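PDB 1JZT: NAD(P)H-hydrate epimerase, which catalyses the epimerization of the S and R forms of hydrated NADH and NADPH, allowing both epimers of these damaged nucleotides to be repaired. Local coordinates for residues A[90-95]-A[104-109]; A[220-225]-A[230-235]; A[236-239]-A[243-246]. All coordinates share one frame; numbering follows the deposited sequence.

Contact 1. Residues A[90-95]-A[104-109]; sequences VFYPKR and QLVHQL
Tyr92, the first residue after strand 88-91, meets Val106 of helix 100-111, and following the tyrosine outward from its backbone explains how. Its CB leaves the chain in the direction of the helix, and CG stands anti to the backbone N (chi1 -160°), which turns the ring toward the helix. On the edge facing the helix, Tyr92 CD2 comes 4.0 Å from Val106 CG2, and the next atom, Tyr92 CE2, approaches that methyl to 3.7 Å. The methyl lies near the ring plane, so the aromatic edge does the touching. One face is taken by Arg95 of the same loop, whose CG sits 3.4 Å above the ring plane, over its centre. Arg95 is itself fixed by a nearly straight hydrogen bond, NE to Tyr92 O at 3.0 Å (N-H...O 173°), with the acceptor in the guanidinium plane; a residue thus holds by its carbonyl the chain that packs on its ring. Val90 CG2 touches CD1 of Leu109, three residues along the helix from Val106, at 4.1 Å, the two side chains crossing at about a right angle. Around this pair of contacts, Val116 of strand 116-117 packs against Tyr92 and Leu109, and Leu75 of helix 69-83 reaches Tyr92. The contact thus joins strand and helix within a beta-alpha-beta unit of the Rossmann-like fold; the Tyr92 side chain lies about 5 Å, at the nearest atoms, from Gly71, predicted to bind NADPHX. Between the segments the chemistry is wholly apolar, so shape and the exclusion of water, rather than directed bonds, probably hold the helix to the strand and the loop after it.

Contact 2. Residues A[220-225]-A[230-235]; sequences RFIPRD and FGFEPF
This is a surface contact that brings together the two ends of the short helix 224-229: Ile222 and Arg224 at its start meet Phe232, Glu233 and Pro234 in the loop that follows it. Two kinds of chemistry lie next to each other. On the inner side, Ile222 CD1 comes in at the edge of the Phe232 ring, near its plane and 4.1 Å from Phe232 CZ, while Ile222 CG2 meets the same CZ, equally far, from off the plane. With CG set between its backbone N and carbonyl carbon (chi1 70°), Phe232 turns its ring so that CZ reaches Ile222. Pro234 lies between this pair and the outer one, its CG 3.9 Å from Arg224 CA and its CB 3.8 Å from Ile222 O. On the outer side, Arg224 NH1 and Glu233 OE2 form a salt bridge of 2.7 Å. The oxygen sits over a face of the guanidinium, 3.0 Å from Arg224 CZ, and the planes of the two charged groups are only 17° apart. A Schellman motif, with Gly231 at positive phi, ends the helix and turns the chain back, while Ala227 of that helix packs against Ile222, Phe232 and Pro234. Since no N-H of the guanidinium points at the carboxylate oxygen, the attraction is one of charge alone; it probably depends less on exact orientation than an in-plane pair would, and the apolar contacts beside it add a hold that needs no charge.

Contact 3. Residues A[236-239]-A[243-246]; sequences GYES and ILKL
Ile243 O accepts a hydrogen bond of 2.7 Å from a water, and the same water accepts one of 2.8 Å from Glu238 N, so a single molecule bridges the loop and the strand. Beside this bridge lies the ring of Tyr237. Its CD1 comes 3.5 Å from Ile243 O, with the carbonyl oxygen at the ring edge and near its plane. CG of the tyrosine is anti to the carbonyl carbon (chi1 -67°), a torsion that swings the ring from the loop onto the backbone of the strand. The same CD1 touches Leu244 CB at 3.9 Å. Beyond CB, Leu244 divides its two methyls along the loop: CD1 lies 3.6 Å from Gly236 O, and CD2 lies 3.6 Å from Gly236 N. Glu238 OE2 is a more distant neighbour, 4.1 Å from Leu244 CD1. With an alanine in place of this tyrosine, Leu244 CB and the Ile243 carbonyl would probably lose their aromatic neighbour, opening a gap between loop and strand. The loop lies against 243-245, the outermost strand at this end of the sheet, which pairs antiparallel with strand 214-218. Val217 of that strand packs against both Tyr237 and Leu244, whereas Ile243, turned from the loop, rests on Ser38, Gln41 and Arg45 of helix 28-46.

From the N terminus, contact 1 comes first, closing the short connection between strand 88-91 and helix 100-111 near one edge of the sheet. The chain then passes through the central strands before contact 2 closes around helix 224-229, and contact 3 follows, closing the last turn before the C terminus. The three succeed one another in series; none encloses or crosses another. Contacts 1 and 2 lie on opposite sides of the chain's centre, their own centres 31 Å apart. Contacts 2 and 3 touch: Arg220 NH1 probably bonds to Ser239 O, and Phe235 packs on Leu244, tying the surroundings of helix 224-229 to the final loop and, through Leu244, to the edge strand. Contacts 1 and 3 both reach the common sheet.

Contact 1. Residues A[90-95]-A[104-109]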
loop_
_atom_site.group_PDB
_atom_site.type_symbol
_atom_site.label_atom_id
_atom_site.label_comp_id
_atom_site.label_asym_id
_atom_site.label_seq_id
_atom_site.Cartn_x
_atom_site.Cartn_y
_atom_site.Cartn_z
ATOM N N VAL A 90 -7.335 -5.145 -10.144
ATOM C CA VAL A 90 -7.444 -5.469 -8.730
ATOM C C VAL A 90 -7.881 -6.902 -8.443
ATOM O O VAL A 90 -8.824 -7.408 -9.058
ATOM C CB VAL A 90 -8.453 -4.531 -8.021
ATOM C CG1 VAL A 90 -8.649 -4.972 -6.574
ATOM C CG2 VAL A 90 -7.957 -3.091 -8.076
ATOM N N PHE A 91 -7.179 -7.535 -7.504
ATOM C CA PHE A 91 -7.486 -8.888 -7.038
ATOM C C PHE A 91 -7.970 -8.660 -5.609
ATOM O O PHE A 91 -7.200 -8.244 -4.732
ATOM C CB PHE A 91 -6.235 -9.776 -7.066
ATOM C CG PHE A 91 -6.461 -11.174 -6.543
ATOM C CD1 PHE A 91 -7.661 -11.838 -6.778
ATOM C CD2 PHE A 91 -5.460 -11.835 -5.837
ATOM C CE1 PHE A 91 -7.862 -13.144 -6.318
ATOM C CE2 PHE A 91 -5.646 -13.143 -5.369
ATOM C CZ PHE A 91 -6.851 -13.796 -5.612
ATOM N N TYR A 92 -9.261 -8.900 -5.397
ATOM C CA TYR A 92 -9.923 -8.687 -4.106
ATOM C C TYR A 92 -10.582 -9.998 -3.681
ATOM O O TYR A 92 -11.795 -10.148 -3.791
ATOM C CB TYR A 92 -10.989 -7.593 -4.289
ATOM C CG TYR A 92 -11.457 -6.889 -3.033
ATOM C CD1 TYR A 92 -10.751 -6.996 -1.833
ATOM C CD2 TYR A 92 -12.572 -6.047 -3.067
ATOM C CE1 TYR A 92 -11.145 -6.279 -0.701
ATOM C CE2 TYR A 92 -12.967 -5.321 -1.946
ATOM C CZ TYR A 92 -12.250 -5.440 -0.770
ATOM O OH TYR A 92 -12.617 -4.704 0.334
ATOM N N PRO A 93 -9.786 -10.957 -3.175
ATOM C CA PRO A 93 -10.258 -12.276 -2.733
ATOM C C PRO A 93 -11.279 -12.321 -1.593
ATOM O O PRO A 93 -12.321 -12.970 -1.720
ATOM C CB PRO A 93 -8.959 -12.997 -2.382
ATOM C CG PRO A 93 -8.092 -11.888 -1.893
ATOM C CD PRO A 93 -8.341 -10.814 -2.923
ATOM N N LYS A 94 -10.985 -11.645 -0.486
ATOM C CA LYS A 94 -11.888 -11.641 0.667
ATOM C C LYS A 94 -12.434 -10.246 0.960
ATOM O O LYS A 94 -11.685 -9.333 1.308
ATOM C CB LYS A 94 -11.165 -12.172 1.908
ATOM C CD LYS A 94 -11.250 -12.653 4.382
ATOM N NZ LYS A 94 -12.736 -11.356 5.910
ATOM N N ARG A 95 -13.747 -10.094 0.840
ATOM C CA ARG A 95 -14.386 -8.807 1.077
ATOM C C ARG A 95 -15.344 -8.862 2.262
ATOM O O ARG A 95 -16.249 -9.694 2.294
ATOM C CB ARG A 95 -15.138 -8.381 -0.182
ATOM C CG ARG A 95 -14.329 -8.597 -1.445
ATOM C CD ARG A 95 -15.117 -8.265 -2.685
ATOM N NE ARG A 95 -14.395 -8.651 -3.893
ATOM C CZ ARG A 95 -14.827 -8.415 -5.126
ATOM N NH1 ARG A 95 -15.984 -7.791 -5.317
ATOM N NH2 ARG A 95 -14.104 -8.806 -6.168
ATOM N N GLN A 104 -18.392 0.793 -1.601
ATOM C CA GLN A 104 -18.468 2.011 -2.399
ATOM C C GLN A 104 -17.184 2.192 -3.203
ATOM O O GLN A 104 -17.223 2.626 -4.362
ATOM C CB GLN A 104 -18.702 3.221 -1.493
ATOM C CG GLN A 104 -20.039 3.205 -0.761
ATOM C CD GLN A 104 -20.164 4.345 0.235
ATOM O OE1 GLN A 104 -19.301 4.525 1.099
ATOM N NE2 GLN A 104 -21.242 5.117 0.126
ATOM N N LEU A 105 -16.047 1.851 -2.597
ATOM C CA LEU A 105 -14.761 1.977 -3.285
ATOM C C LEU A 105 -14.719 1.036 -4.494
ATOM O O LEU A 105 -14.098 1.351 -5.513
ATOM C CB LEU A 105 -13.599 1.684 -2.319
ATOM C CG LEU A 105 -13.280 2.796 -1.298
ATOM C CD1 LEU A 105 -12.237 2.324 -0.301
ATOM C CD2 LEU A 105 -12.795 4.041 -2.031
ATOM N N VAL A 106 -15.398 -0.106 -4.385
ATOM C CA VAL A 106 -15.449 -1.063 -5.488
ATOM C C VAL A 106 -16.328 -0.517 -6.609
ATOM O O VAL A 106 -16.005 -0.657 -7.789
ATOM C CB VAL A 106 -15.984 -2.439 -5.020
ATOM C CG1 VAL A 106 -16.226 -3.359 -6.222
ATOM C CG2 VAL A 106 -14.976 -3.080 -4.081
ATOM N N HIS A 107 -17.441 0.110 -6.244
ATOM C CA HIS A 107 -18.314 0.692 -7.256
ATOM C C HIS A 107 -17.549 1.785 -7.999
ATOM O O HIS A 107 -17.710 1.957 -9.204
ATOM C CB HIS A 107 -19.578 1.266 -6.613
ATOM C CG HIS A 107 -20.541 0.222 -6.134
ATOM N ND1 HIS A 107 -21.734 0.536 -5.525
ATOM C CD2 HIS A 107 -20.491 -1.131 -6.188
ATOM C CE1 HIS A 107 -22.382 -0.577 -5.224
ATOM N NE2 HIS A 107 -21.648 -1.602 -5.616
ATOM N N GLN A 108 -16.706 2.520 -7.282
ATOM C CA GLN A 108 -15.922 3.571 -7.912
ATOM C C GLN A 108 -14.950 2.976 -8.935
ATOM O O GLN A 108 -14.654 3.598 -9.956
ATOM C CB GLN A 108 -15.179 4.377 -6.843
ATOM C CG GLN A 108 -16.123 5.187 -5.952
ATOM C CD GLN A 108 -15.478 5.632 -4.654
ATOM O OE1 GLN A 108 -14.305 5.997 -4.627
ATOM N NE2 GLN A 108 -16.249 5.617 -3.572
ATOM N N LEU A 109 -14.458 1.768 -8.672
ATOM C CA LEU A 109 -13.546 1.121 -9.610
ATOM C C LEU A 109 -14.315 0.701 -10.866
ATOM O O LEU A 109 -13.814 0.833 -11.986
ATOM C CB LEU A 109 -12.873 -0.093 -8.950
ATOM C CG LEU A 109 -11.837 0.256 -7.868
ATOM C CD1 LEU A 109 -11.339 -1.001 -7.174
ATOM C CD2 LEU A 109 -10.662 0.996 -8.516
#

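Contact 2. Residues A[220-225]-A[230-235]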
loop_
_atom_site.group_PDB
_atom_site.type_symbol
_atom_site.label_atom_id
_atom_site.label_comp_id
_atom_site.label_asym_id
_atom_site.label_seq_id
_atom_site.Cartn_x
_atom_site.Cartn_y
_atom_site.Cartn_z
ATOM N N ARG A 220 -0.091 12.869 4.048
ATOM C CA ARG A 220 0.249 14.225 4.469
ATOM C C ARG A 220 -0.918 14.908 5.181
ATOM O O ARG A 220 -1.639 15.705 4.585
ATOM C CB ARG A 220 0.679 15.040 3.245
ATOM C CG ARG A 220 1.257 16.416 3.540
ATOM C CD ARG A 220 1.829 17.048 2.274
ATOM N NE ARG A 220 2.428 18.361 2.538
ATOM C CZ ARG A 220 3.001 19.121 1.610
ATOM N NH1 ARG A 220 3.059 18.703 0.345
ATOM N NH2 ARG A 220 3.510 20.302 1.939
ATOM N N PHE A 221 -1.101 14.589 6.460
ATOM C CA PHE A 221 -2.180 15.176 7.247
ATOM C C PHE A 221 -1.843 15.187 8.733
ATOM O O PHE A 221 -2.721 15.031 9.579
ATOM C CB PHE A 221 -3.487 14.408 7.002
ATOM C CG PHE A 221 -3.325 12.909 6.992
ATOM C CD1 PHE A 221 -2.974 12.220 8.152
ATOM C CD2 PHE A 221 -3.521 12.186 5.815
ATOM C CE1 PHE A 221 -2.817 10.837 8.140
ATOM C CE2 PHE A 221 -3.366 10.801 5.792
ATOM C CZ PHE A 221 -3.015 10.123 6.957
ATOM N N ILE A 222 -0.566 15.387 9.042
ATOM C CA ILE A 222 -0.094 15.400 10.427
ATOM C C ILE A 222 0.550 16.723 10.848
ATOM O O ILE A 222 1.553 17.142 10.271
ATOM C CB ILE A 222 0.939 14.276 10.651
ATOM C CG1 ILE A 222 0.290 12.920 10.380
ATOM C CG2 ILE A 222 1.495 14.342 12.067
ATOM C CD1 ILE A 222 1.294 11.818 10.175
ATOM N N PRO A 223 -0.025 17.398 11.862
ATOM C CA PRO A 223 0.512 18.671 12.351
ATOM C C PRO A 223 1.736 18.424 13.236
ATOM O O PRO A 223 1.928 17.320 13.748
ATOM C CB PRO A 223 -0.669 19.275 13.110
ATOM C CG PRO A 223 -1.358 18.087 13.653
ATOM C CD PRO A 223 -1.307 17.082 12.516
ATOM N N ARG A 224 2.561 19.450 13.410
ATOM C CA ARG A 224 3.784 19.338 14.201
ATOM C C ARG A 224 3.607 18.833 15.635
ATOM O O ARG A 224 4.182 17.815 16.018
ATOM C CB ARG A 224 4.497 20.691 14.229
ATOM C CG ARG A 224 5.876 20.661 14.856
ATOM C CD ARG A 224 6.436 22.067 14.967
ATOM N NE ARG A 224 7.772 22.079 15.554
ATOM C CZ ARG A 224 8.847 21.567 14.967
ATOM N NH1 ARG A 224 8.742 21.002 13.770
ATOM N NH2 ARG A 224 10.026 21.619 15.577
ATOM N N ASP A 225 2.816 19.549 16.428
ATOM C CA ASP A 225 2.599 19.174 17.821
ATOM C C ASP A 225 2.108 17.737 17.989
ATOM O O ASP A 225 2.516 17.045 18.919
ATOM C CB ASP A 225 1.607 20.137 18.474
ATOM C CG ASP A 225 0.230 20.057 17.857
ATOM O OD1 ASP A 225 0.114 20.241 16.624
ATOM O OD2 ASP A 225 -0.738 19.807 18.606
ATOM N N PHE A 230 3.909 12.058 19.563
ATOM C CA PHE A 230 4.116 10.637 19.336
ATOM C C PHE A 230 5.559 10.261 19.044
ATOM O O PHE A 230 5.837 9.177 18.532
ATOM C CB PHE A 230 3.190 10.159 18.217
ATOM C CG PHE A 230 1.785 9.897 18.674
ATOM C CD1 PHE A 230 1.467 8.707 19.320
ATOM C CD2 PHE A 230 0.783 10.842 18.471
ATOM C CE1 PHE A 230 0.167 8.457 19.756
ATOM C CE2 PHE A 230 -0.519 10.603 18.904
ATOM C CZ PHE A 230 -0.829 9.406 19.548
ATOM N N GLY A 231 6.474 11.169 19.368
ATOM C CA GLY A 231 7.884 10.893 19.181
ATOM C C GLY A 231 8.528 11.159 17.835
ATOM O O GLY A 231 9.690 10.797 17.643
ATOM N N PHE A 232 7.812 11.769 16.897
ATOM C CA PHE A 232 8.429 12.049 15.605
ATOM C C PHE A 232 8.127 13.452 15.101
ATOM O O PHE A 232 7.312 14.169 15.673
ATOM C CB PHE A 232 8.013 11.005 14.554
ATOM C CG PHE A 232 6.574 11.098 14.123
ATOM C CD1 PHE A 232 5.550 10.634 14.943
ATOM C CD2 PHE A 232 6.247 11.615 12.871
ATOM C CE1 PHE A 232 4.220 10.679 14.520
ATOM C CE2 PHE A 232 4.921 11.667 12.437
ATOM C CZ PHE A 232 3.907 11.196 13.261
ATOM N N GLU A 233 8.805 13.841 14.028
ATOM C CA GLU A 233 8.613 15.156 13.434
ATOM C C GLU A 233 7.869 14.994 12.107
ATOM O O GLU A 233 8.113 14.045 11.367
ATOM C CB GLU A 233 9.971 15.815 13.182
ATOM C CG GLU A 233 9.938 17.332 13.195
ATOM C CD GLU A 233 9.769 17.891 14.591
ATOM O OE1 GLU A 233 10.685 17.697 15.420
ATOM O OE2 GLU A 233 8.724 18.522 14.862
ATOM N N PRO A 234 6.948 15.915 11.790
ATOM C CA PRO A 234 6.205 15.816 10.527
ATOM C C PRO A 234 7.191 15.808 9.357
ATOM O O PRO A 234 8.167 16.551 9.367
ATOM C CB PRO A 234 5.321 17.063 10.551
ATOM C CG PRO A 234 6.149 18.041 11.340
ATOM C CD PRO A 234 6.655 17.185 12.478
ATOM N N PHE A 235 6.933 14.967 8.360
ATOM C CA PHE A 235 7.819 14.851 7.207
ATOM C C PHE A 235 7.798 16.036 6.245
ATOM O O PHE A 235 6.752 16.633 5.987
ATOM C CB PHE A 235 7.516 13.551 6.465
ATOM C CG PHE A 235 7.779 12.334 7.290
ATOM C CD1 PHE A 235 9.070 11.831 7.412
ATOM C CD2 PHE A 235 6.754 11.747 8.029
ATOM C CE1 PHE A 235 9.335 10.762 8.265
ATOM C CE2 PHE A 235 7.009 10.683 8.883
ATOM C CZ PHE A 235 8.303 10.189 9.003
#

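Contact 3. Residues A[236-239]-A[243-246]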
loop_
_atom_site.group_PDB
_atom_site.type_symbol
_atom_site.label_atom_id
_atom_site.label_comp_id
_atom_site.label_asym_id
_atom_site.label_seq_id
_atom_site.Cartn_x
_atom_site.Cartn_y
_atom_site.Cartn_z
ATOM N N GLY A 236 8.974 16.362 5.717
ATOM C CA GLY A 236 9.102 17.486 4.808
ATOM C C GLY A 236 8.697 17.235 3.368
ATOM O O GLY A 236 9.527 17.308 2.455
ATOM N N TYR A 237 7.416 16.943 3.163
ATOM C CA TYR A 237 6.882 16.719 1.829
ATOM C C TYR A 237 7.250 17.927 0.978
ATOM O O TYR A 237 7.126 19.064 1.432
ATOM C CB TYR A 237 5.361 16.587 1.897
ATOM C CG TYR A 237 4.909 15.346 2.616
ATOM C CD1 TYR A 237 4.909 14.115 1.967
ATOM C CD2 TYR A 237 4.522 15.390 3.955
ATOM C CE1 TYR A 237 4.537 12.958 2.625
ATOM C CE2 TYR A 237 4.150 14.229 4.630
ATOM C CZ TYR A 237 4.159 13.019 3.958
ATOM O OH TYR A 237 3.790 11.864 4.604
ATOM N N GLU A 238 7.702 17.677 -0.248
ATOM C CA GLU A 238 8.088 18.744 -1.166
ATOM C C GLU A 238 6.904 19.244 -1.977
ATOM O O GLU A 238 6.044 18.458 -2.370
ATOM C CB GLU A 238 9.173 18.243 -2.123
ATOM C CG GLU A 238 10.488 17.900 -1.439
ATOM C CD GLU A 238 11.462 17.164 -2.343
ATOM O OE1 GLU A 238 11.324 17.240 -3.587
ATOM O OE2 GLU A 238 12.381 16.518 -1.798
ATOM N N SER A 239 6.861 20.552 -2.222
ATOM C CA SER A 239 5.789 21.144 -3.018
ATOM C C SER A 239 4.416 20.662 -2.539
ATOM O O SER A 239 4.110 20.728 -1.351
ATOM C CB SER A 239 5.998 20.776 -4.490
ATOM O OG SER A 239 5.041 21.399 -5.323
ATOM N N ILE A 243 3.794 12.362 -1.061
ATOM C CA ILE A 243 4.814 11.374 -0.751
ATOM C C ILE A 243 6.141 12.117 -0.619
ATOM O O ILE A 243 6.285 13.241 -1.110
ATOM C CB ILE A 243 4.968 10.319 -1.880
ATOM C CG1 ILE A 243 5.361 11.016 -3.191
ATOM C CG2 ILE A 243 3.679 9.527 -2.045
ATOM C CD1 ILE A 243 5.750 10.052 -4.308
ATOM N N LEU A 244 7.091 11.484 0.063
ATOM C CA LEU A 244 8.438 12.020 0.274
ATOM C C LEU A 244 9.389 10.826 0.248
ATOM O O LEU A 244 9.158 9.831 0.937
ATOM C CB LEU A 244 8.556 12.710 1.639
ATOM C CG LEU A 244 9.977 13.150 2.029
ATOM C CD1 LEU A 244 10.489 14.185 1.028
ATOM C CD2 LEU A 244 9.982 13.735 3.438
ATOM N N LYS A 245 10.439 10.911 -0.555
ATOM C CA LYS A 245 11.403 9.826 -0.635
ATOM C C LYS A 245 12.169 9.798 0.692
ATOM O O LYS A 245 12.847 10.769 1.045
ATOM C CB LYS A 245 12.346 10.056 -1.821
ATOM C CG LYS A 245 13.269 8.902 -2.144
ATOM C CD LYS A 245 14.151 9.274 -3.325
ATOM C CE LYS A 245 15.153 8.186 -3.628
ATOM N NZ LYS A 245 14.446 6.917 -3.936
ATOM N N LEU A 246 12.012 8.683 1.412
ATOM C CA LEU A 246 12.590 8.403 2.734
ATOM C C LEU A 246 11.707 8.875 3.893
ATOM O O LEU A 246 11.929 9.983 4.428
ATOM C CB LEU A 246 13.996 8.979 2.868
ATOM C CG LEU A 246 15.100 7.997 2.462
ATOM C CD1 LEU A 246 14.903 7.591 1.003
ATOM C CD2 LEU A 246 16.463 8.635 2.662
ATOM O OXT LEU A 246 10.771 8.119 4.248
HETATM O O HOH W 1 8.090 15.240 -1.631
#